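Local structure of desulfoferrodoxin (Rbo) (Treponema pallidum subsp. pallidum str. Nichols, 1Y07) at residues 2-6 with 84-89; 81-85 with 102-106. The protein is a class III superoxide reductase that binds iron at a site of four histidines and one cysteine and probably reduces superoxide to hydrogen peroxide. The contacts are given in a common frame with arbitrary orientation. Numbering follows the deposited sequence.

Interaction 1. Residues 2-6 with 84-89; sequences GRELS and KTRKGI
Two basic side chains, one from each segment, reach across to backbone carbonyls. Arg3, with positive phi and psi (42°, 63°), points its CA-to-CB bond toward the hairpin and, with chi1 to chi3 in m, t and p, sends its guanidinium into the turn 85-88 that joins strands 78-85 and 88-93: NH1 donates to Thr85 O at 2.8 Å, NH2 to the same Thr85 O at 3.2 Å, and NH2 weakly to Gly88 O at 3.2 Å. Both carbonyls lie near the guanidinium plane. Within the turn, Thr85 N donates to Gly88 O (2.8 Å). In return Lys84, its chain extended except for a p turn at chi3, gives NZ to Arg3 O at 3.1 Å and, weakly, to Gly2 O at 2.9 Å. A water accepts from Lys84 NZ (3.3 Å) and from Leu5 N (3.0 Å). The aliphatic part of Lys84 passes over one face of the guanidinium, with Arg3 NH1 4.1 Å from Lys84 CD.

Past this polar end, Leu5 begins strand 5-9 and points toward the hairpin, its CA 8.2 Å from that of Lys84. Leu5 CD1 packs on Lys84 CB (4.0 Å) and Leu5 CD2 on Ile89 CG2 (4.1 Å); Met20 of strand 16-20 adjoins Arg3, Leu5 and Ile89. The arrangement is a beta-hairpin turn whose carbonyls are tied by an arginine, docking the N-terminal segment onto the desulfoferrodoxin beta domain.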
# COMPACT_ATOMS: atom_id res chain seq x y z
N GLY B 2 -11.11 0.08 -12.39
CA GLY B 2 -11.32 -1.01 -11.40
C GLY B 2 -10.38 -0.88 -10.23
O GLY B 2 -10.58 -1.55 -9.21
N ARG B 3 -9.36 -0.01 -10.39
CA ARG B 3 -8.20 0.12 -9.47
C ARG B 3 -7.69 -1.25 -9.05
O ARG B 3 -7.74 -1.63 -7.89
CB ARG B 3 -8.54 0.96 -8.26
CG ARG B 3 -8.48 2.43 -8.53
CD ARG B 3 -9.21 3.25 -7.47
NE ARG B 3 -8.47 3.18 -6.21
CZ ARG B 3 -8.90 2.70 -5.04
NH1 ARG B 3 -10.13 2.23 -4.88
NH2 ARG B 3 -8.06 2.71 -4.01
N GLU B 4 -7.22 -2.00 -10.05
CA GLU B 4 -6.95 -3.39 -9.91
C GLU B 4 -5.58 -3.61 -9.27
O GLU B 4 -4.59 -3.09 -9.75
CB GLU B 4 -6.92 -4.01 -11.31
CG GLU B 4 -7.21 -5.51 -11.34
CD GLU B 4 -6.89 -6.14 -12.71
OE1 GLU B 4 -7.13 -5.47 -13.75
OE2 GLU B 4 -6.37 -7.29 -12.74
N LEU B 5 -5.55 -4.41 -8.21
CA LEU B 5 -4.33 -4.75 -7.49
C LEU B 5 -3.66 -6.02 -8.05
O LEU B 5 -4.33 -7.01 -8.33
CB LEU B 5 -4.64 -4.97 -6.02
CG LEU B 5 -4.91 -3.72 -5.22
CD1 LEU B 5 -5.20 -4.08 -3.83
CD2 LEU B 5 -3.73 -2.77 -5.27
N SER B 6 -2.34 -5.95 -8.24
CA SER B 6 -1.55 -7.10 -8.55
C SER B 6 -0.41 -7.18 -7.56
O SER B 6 -0.02 -6.17 -6.95
CB SER B 6 -0.96 -7.00 -9.97
OG SER B 6 -0.50 -5.68 -10.26
N LYS B 84 -8.12 -3.11 -0.03
CA LYS B 84 -8.43 -2.06 -0.95
C LYS B 84 -9.72 -1.40 -0.45
O LYS B 84 -10.66 -2.11 -0.13
CB LYS B 84 -8.66 -2.59 -2.38
CG LYS B 84 -9.19 -1.45 -3.26
CD LYS B 84 -9.20 -1.77 -4.72
CE LYS B 84 -10.27 -2.69 -5.12
NZ LYS B 84 -10.23 -2.86 -6.60
N THR B 85 -9.74 -0.08 -0.36
CA THR B 85 -10.89 0.70 0.02
C THR B 85 -11.19 1.68 -1.10
O THR B 85 -10.44 1.80 -2.08
CB THR B 85 -10.68 1.46 1.35
OG1 THR B 85 -9.70 2.49 1.18
CG2 THR B 85 -10.08 0.55 2.45
N ARG B 86 -12.31 2.39 -0.95
CA ARG B 86 -12.71 3.38 -1.93
C ARG B 86 -11.66 4.46 -2.12
O ARG B 86 -11.40 4.90 -3.25
CB ARG B 86 -14.09 3.98 -1.58
CG ARG B 86 -15.27 3.01 -1.95
CD ARG B 86 -16.64 3.69 -2.21
NE ARG B 86 -16.99 3.64 -3.64
CZ ARG B 86 -18.13 4.10 -4.18
NH1 ARG B 86 -19.10 4.64 -3.41
NH2 ARG B 86 -18.34 4.00 -5.50
N LYS B 87 -11.06 4.88 -1.00
CA LYS B 87 -10.11 6.02 -0.99
C LYS B 87 -8.66 5.64 -1.13
O LYS B 87 -7.85 6.49 -1.42
CB LYS B 87 -10.31 6.91 0.26
CG LYS B 87 -11.72 7.40 0.38
CD LYS B 87 -12.19 8.28 -0.82
CE LYS B 87 -13.49 9.04 -0.58
NZ LYS B 87 -13.18 10.32 0.16
N GLY B 88 -8.33 4.38 -0.92
CA GLY B 88 -6.97 3.93 -0.93
C GLY B 88 -6.71 2.46 -0.73
O GLY B 88 -7.55 1.60 -1.00
N ILE B 89 -5.49 2.16 -0.30
CA ILE B 89 -5.03 0.78 -0.06
C ILE B 89 -4.27 0.78 1.26
O ILE B 89 -3.70 1.82 1.65
CB ILE B 89 -4.15 0.17 -1.21
CG1 ILE B 89 -2.84 0.92 -1.41
CG2 ILE B 89 -4.96 -0.03 -2.48
CD1 ILE B 89 -1.91 0.26 -2.34
O HOH W 1 -8.19 -5.35 -7.07

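Interaction 2. Residues 81-85 with 102-106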
# COMPACT_ATOMS: atom_id res chain seq x y z
N VAL B 81 -1.92 -9.10 4.91
CA VAL B 81 -3.26 -8.84 4.41
C VAL B 81 -3.22 -7.44 3.82
O VAL B 81 -2.63 -6.51 4.42
CB VAL B 81 -4.33 -8.90 5.54
CG1 VAL B 81 -5.68 -8.41 5.05
CG2 VAL B 81 -4.40 -10.32 6.12
N CYS B 82 -3.81 -7.30 2.65
CA CYS B 82 -3.94 -6.02 1.94
C CYS B 82 -5.43 -5.69 1.84
O CYS B 82 -6.25 -6.56 1.56
CB CYS B 82 -3.30 -6.14 0.56
SG CYS B 82 -3.53 -4.74 -0.53
N LEU B 83 -5.79 -4.44 2.06
CA LEU B 83 -7.15 -3.97 1.97
C LEU B 83 -7.23 -2.92 0.92
O LEU B 83 -6.44 -1.96 0.93
CB LEU B 83 -7.55 -3.36 3.31
CG LEU B 83 -9.03 -3.26 3.61
CD1 LEU B 83 -9.67 -4.57 3.69
CD2 LEU B 83 -9.21 -2.41 4.88
N LYS B 84 -8.12 -3.11 -0.03
CA LYS B 84 -8.43 -2.06 -0.95
C LYS B 84 -9.72 -1.40 -0.45
O LYS B 84 -10.66 -2.11 -0.13
CB LYS B 84 -8.66 -2.59 -2.38
CG LYS B 84 -9.19 -1.45 -3.26
CD LYS B 84 -9.20 -1.77 -4.72
CE LYS B 84 -10.27 -2.69 -5.12
NZ LYS B 84 -10.23 -2.86 -6.60
N THR B 85 -9.74 -0.08 -0.36
CA THR B 85 -10.89 0.70 0.02
C THR B 85 -11.19 1.68 -1.10
O THR B 85 -10.44 1.80 -2.08
CB THR B 85 -10.68 1.46 1.35
OG1 THR B 85 -9.70 2.49 1.18
CG2 THR B 85 -10.08 0.55 2.45
N VAL B 102 -5.98 -9.45 11.33
CA VAL B 102 -5.45 -8.09 11.52
C VAL B 102 -6.57 -7.09 11.29
O VAL B 102 -7.53 -7.38 10.62
CB VAL B 102 -4.25 -7.85 10.57
CG1 VAL B 102 -4.74 -7.65 9.13
CG2 VAL B 102 -3.32 -6.75 11.10
N THR B 103 -6.46 -5.92 11.89
CA THR B 103 -7.46 -4.92 11.76
C THR B 103 -6.85 -3.67 11.11
O THR B 103 -5.69 -3.32 11.35
CB THR B 103 -7.95 -4.55 13.12
OG1 THR B 103 -8.50 -5.74 13.72
CG2 THR B 103 -9.13 -3.50 13.06
N PHE B 104 -7.65 -3.02 10.30
CA PHE B 104 -7.30 -1.78 9.65
C PHE B 104 -8.29 -0.73 10.13
O PHE B 104 -9.43 -1.08 10.43
CB PHE B 104 -7.49 -1.95 8.17
CG PHE B 104 -6.59 -3.01 7.57
CD1 PHE B 104 -7.03 -4.31 7.45
CD2 PHE B 104 -5.34 -2.69 7.12
CE1 PHE B 104 -6.21 -5.32 6.90
CE2 PHE B 104 -4.53 -3.69 6.53
CZ PHE B 104 -4.97 -4.99 6.46
N ALA B 105 -7.89 0.53 10.13
CA ALA B 105 -8.77 1.66 10.39
C ALA B 105 -9.00 2.53 9.17
O ALA B 105 -8.04 2.72 8.35
CB ALA B 105 -8.17 2.48 11.52
N LEU B 106 -10.23 3.03 9.01
CA LEU B 106 -10.67 3.85 7.90
C LEU B 106 -11.08 5.21 8.41
O LEU B 106 -11.54 5.35 9.54
CB LEU B 106 -11.83 3.13 7.13
CG LEU B 106 -11.41 2.08 6.06
CD1 LEU B 106 -10.56 0.92 6.64
CD2 LEU B 106 -12.63 1.54 5.28
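Strands 81-85 and 102-105 run in roughly the same direction, their N-to-C directions 30° apart, with axes approaching to 9.0 Å. That spacing is too wide for backbone pairing: they belong to different sheets and meet face to face through their side chains. The register steps by two residues, Val81 with Val102 (CA atoms 7.5 Å apart), Leu83 with Phe104 (8.0 Å) and Thr85 with Leu106 (8.5 Å), so that the inward side chains of each strand point at the other.

The aliphatic contacts run along the register. Val81 CB meets Val102 CG1 at 3.8 Å, Leu83 CD2 lies 3.7 Å from Phe104 CB and 4.0 Å from Leu106 CD1, and Thr85 CG2 touches Leu106 CD2 at 3.9 Å. Thr85 thus offers its methyl to the interior, while its OG1 bonds to Asp110.

The aromatic part centres on Phe104. Leu83 CB sits 4.2 Å from the ring centroid and 4° off the ring normal, a CH-pi contact over the face. Val81 O lies at the ring edge, 3.5 Å from Phe104 CZ, and Val81 CG1 packs 3.6 Å from Phe104 CE1. Val63 of strand 60-65 touches both Val81 and Phe104, and Val112 and Ala115 of strand 112-119 close around Leu83.

This is the interior of the beta-sandwich, consistent with the immunoglobulin-like domain of superoxide reductases. With no polar bond between the segments, close fit and exclusion of water are what bring these two sheets together here.

Strand 78-85 serves both contacts, and Lys84 and Thr85 belong to both. Interaction 2 is buried, apolar side chains joining the two sheets of the desulfoferrodoxin domain; interaction 1 is partly buried, with exposed residues at its rim and charged side chains on carbonyls at the domain's edge. Alternation along the strand divides the work: Val81, Leu83 and Thr85 point toward segment 102-106, whereas Lys84 points toward the N-terminal segment. The contacts meet where Leu5 CD1 packs 3.8 Å from Cys82 SG and Ile89 CB lies 3.8 Å from Leu83 O. Both also reach the second subunit, through Ile89 in a beta ladder that continues the sheet and through packing of Thr103 and Ala105.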